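PDB 4ECG: putative iron-regulated protein A, which is an imelysin-like, probably iron-regulated protein that binds calcium ions and may act as a metallopeptidase, although its exact function is not established. Local coordinates for residues 113-118 and 278-283. Residues are numbered along the deposited sequence; the frame is centred on the assembly and turned at random.
Sequences LDKNGI and SWYSWN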
loop_
_atom_site.group_PDB
_atom_site.type_symbol
_atom_site.label_atom_id
_atom_site.label_comp_id
_atom_site.label_asym_id
_atom_site.label_seq_id
_atom_site.Cartn_x
_atom_site.Cartn_y
_atom_site.Cartn_z
ATOM N N LEU A 113 5.845 -4.790 14.703
ATOM C CA LEU A 113 6.519 -3.796 15.472
ATOM C C LEU A 113 7.399 -4.458 16.524
ATOM O O LEU A 113 7.142 -5.563 16.958
ATOM C CB LEU A 113 5.494 -2.858 16.158
ATOM C CG LEU A 113 4.542 -2.083 15.254
ATOM C CD1 LEU A 113 3.439 -1.435 16.128
ATOM C CD2 LEU A 113 5.275 -1.057 14.374
ATOM N N ASP A 114 8.426 -3.730 16.954
ATOM C CA ASP A 114 9.184 -4.099 18.100
ATOM C C ASP A 114 8.500 -3.568 19.364
ATOM O O ASP A 114 8.838 -2.492 19.904
ATOM C CB ASP A 114 10.603 -3.575 17.959
ATOM C CG ASP A 114 11.467 -3.817 19.220
ATOM O OD1 ASP A 114 11.032 -4.567 20.111
ATOM O OD2 ASP A 114 12.576 -3.254 19.298
ATOM N N LYS A 115 7.554 -4.362 19.842
ATOM C CA LYS A 115 6.712 -3.991 20.956
ATOM C C LYS A 115 7.506 -3.827 22.239
ATOM O O LYS A 115 7.243 -2.929 23.004
ATOM C CB LYS A 115 5.568 -5.009 21.120
ATOM C CG LYS A 115 4.599 -4.983 19.926
ATOM C CD LYS A 115 3.427 -5.966 20.054
ATOM C CE LYS A 115 3.825 -7.401 19.726
ATOM N NZ LYS A 115 3.105 -8.365 20.642
ATOM N N ASN A 116 8.510 -4.640 22.482
ATOM C CA ASN A 116 9.333 -4.381 23.669
ATOM C C ASN A 116 10.076 -3.034 23.645
ATOM O O ASN A 116 10.146 -2.352 24.657
ATOM C CB ASN A 116 10.328 -5.538 23.981
ATOM C CG ASN A 116 9.619 -6.849 24.424
ATOM O OD1 ASN A 116 8.406 -6.920 24.672
ATOM N ND2 ASN A 116 10.390 -7.880 24.515
ATOM N N GLY A 117 10.632 -2.664 22.506
ATOM C CA GLY A 117 11.312 -1.377 22.356
ATOM C C GLY A 117 10.370 -0.182 22.497
ATOM O O GLY A 117 10.766 0.819 23.118
ATOM N N ILE A 118 9.125 -0.290 21.979
ATOM C CA ILE A 118 8.125 0.786 22.139
ATOM C C ILE A 118 7.853 1.020 23.641
ATOM O O ILE A 118 7.905 2.146 24.150
ATOM C CB ILE A 118 6.822 0.481 21.368
ATOM C CG1 ILE A 118 7.094 0.432 19.858
ATOM C CG2 ILE A 118 5.747 1.547 21.664
ATOM C CD1 ILE A 118 5.982 -0.133 18.984
ATOM N N SER A 278 -2.787 -4.361 10.693
ATOM C CA SER A 278 -3.926 -3.461 10.973
ATOM C C SER A 278 -5.030 -4.167 11.764
ATOM O O SER A 278 -6.147 -3.734 11.786
ATOM C CB SER A 278 -4.536 -2.856 9.720
ATOM O OG SER A 278 -3.574 -2.104 9.041
ATOM N N TRP A 279 -4.699 -5.209 12.497
ATOM C CA TRP A 279 -5.627 -5.691 13.472
ATOM C C TRP A 279 -5.916 -4.767 14.620
ATOM O O TRP A 279 -6.972 -4.882 15.249
ATOM C CB TRP A 279 -5.193 -7.071 13.968
ATOM C CG TRP A 279 -4.211 -7.137 15.102
ATOM C CD1 TRP A 279 -2.837 -7.278 15.019
ATOM C CD2 TRP A 279 -4.510 -7.176 16.536
ATOM N NE1 TRP A 279 -2.271 -7.347 16.264
ATOM C CE2 TRP A 279 -3.218 -7.340 17.215
ATOM C CE3 TRP A 279 -5.658 -7.090 17.285
ATOM C CZ2 TRP A 279 -3.110 -7.429 18.579
ATOM C CZ3 TRP A 279 -5.544 -7.179 18.668
ATOM C CH2 TRP A 279 -4.284 -7.326 19.299
ATOM N N TYR A 280 -5.028 -3.845 14.944
ATOM C CA TYR A 280 -5.350 -2.937 16.062
ATOM C C TYR A 280 -6.642 -2.168 15.790
ATOM O O TYR A 280 -7.493 -2.014 16.676
ATOM C CB TYR A 280 -4.195 -1.951 16.364
ATOM C CG TYR A 280 -2.855 -2.602 16.657
ATOM C CD1 TYR A 280 -2.758 -3.796 17.398
ATOM C CD2 TYR A 280 -1.679 -2.026 16.216
ATOM C CE1 TYR A 280 -1.517 -4.369 17.679
ATOM C CE2 TYR A 280 -0.459 -2.616 16.468
ATOM C CZ TYR A 280 -0.364 -3.773 17.203
ATOM O OH TYR A 280 0.897 -4.357 17.435
ATOM N N SER A 281 -6.801 -1.725 14.543
ATOM C CA SER A 281 -7.883 -0.867 14.155
ATOM C C SER A 281 -8.922 -1.582 13.302
ATOM O O SER A 281 -9.943 -0.957 12.932
ATOM C CB SER A 281 -7.338 0.331 13.363
ATOM O OG SER A 281 -6.751 -0.088 12.159
ATOM N N TRP A 282 -8.683 -2.853 12.993
ATOM C CA TRP A 282 -9.553 -3.609 12.051
ATOM C C TRP A 282 -9.601 -2.920 10.699
ATOM O O TRP A 282 -10.663 -2.619 10.199
ATOM C CB TRP A 282 -10.991 -3.767 12.589
ATOM C CG TRP A 282 -11.155 -4.560 13.874
ATOM C CD1 TRP A 282 -10.161 -4.996 14.746
ATOM C CD2 TRP A 282 -12.423 -5.013 14.510
ATOM N NE1 TRP A 282 -10.704 -5.660 15.811
ATOM C CE2 TRP A 282 -12.038 -5.716 15.726
ATOM C CE3 TRP A 282 -13.771 -4.884 14.205
ATOM C CZ2 TRP A 282 -12.978 -6.277 16.585
ATOM C CZ3 TRP A 282 -14.723 -5.437 15.072
ATOM C CH2 TRP A 282 -14.339 -6.117 16.236
ATOM N N ASN A 283 -8.448 -2.617 10.113
ATOM C CA ASN A 283 -8.411 -1.950 8.832
ATOM C C ASN A 283 -7.871 -2.898 7.792
ATOM O O ASN A 283 -7.575 -2.481 6.697
ATOM C CB ASN A 283 -7.565 -0.652 8.895
ATOM C CG ASN A 283 -8.136 0.510 8.051
ATOM O OD1 ASN A 283 -9.154 1.155 8.401
ATOM N ND2 ASN A 283 -7.410 0.849 6.993
HETATM O O HOH W 1 3.325 -5.651 16.157
#
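L113 and Y280 meet through CD1 of the leucine and CE2 of the tyrosine, 4.1 Å apart, with the methyl lying at the ring edge, near its plane. The contact is small: the segments bury 93 Å² in total, and the shortest CA separation, from L113 to S278, is 11.4 Å. The gap between the start of helix 115-124 and the loop ahead of helix 284-300 is spanned by side chains, chiefly the Y280 ring and the K115 chain. Y280 sends its ring across with CG anti to its own carbonyl carbon (chi1 -56°). The packed part is the buried tyrosine. One face of the W279 indole receives Y280 CD1, 3.6 Å above the plane and over its centre, while W111 meets the tyrosine ring with the planes inclined at about 70°. W111 is a known calcium-binding position of this protein, although that ion is not bound to this chain here. E152 and K153 of helix 147-155 also touch Y280.

The looser side lies at the exposed K115, whose CD reaches Y280 OH at 4.0 Å, a distance that indicates van der Waals contact. The K115 chain bends at chi3 and chi4, and a pentaethylene glycol molecule, probably from the crystallisation liquor, lies near this side chain.

Separately, a water links the two segments: it accepts from L113 N at 3.0 Å and hydrogen-bonds to Y280 OH. In the same turn D114, the N-cap of helix 115-124, accepts the G117 N-H through OD1 at 165°, from well above the carboxylate plane. The chemistry thus divides between a small apolar touch at the ring edge and a polar link through a single water, which implies a probably weak and adaptable coupling of the helix start to the loop beside W111.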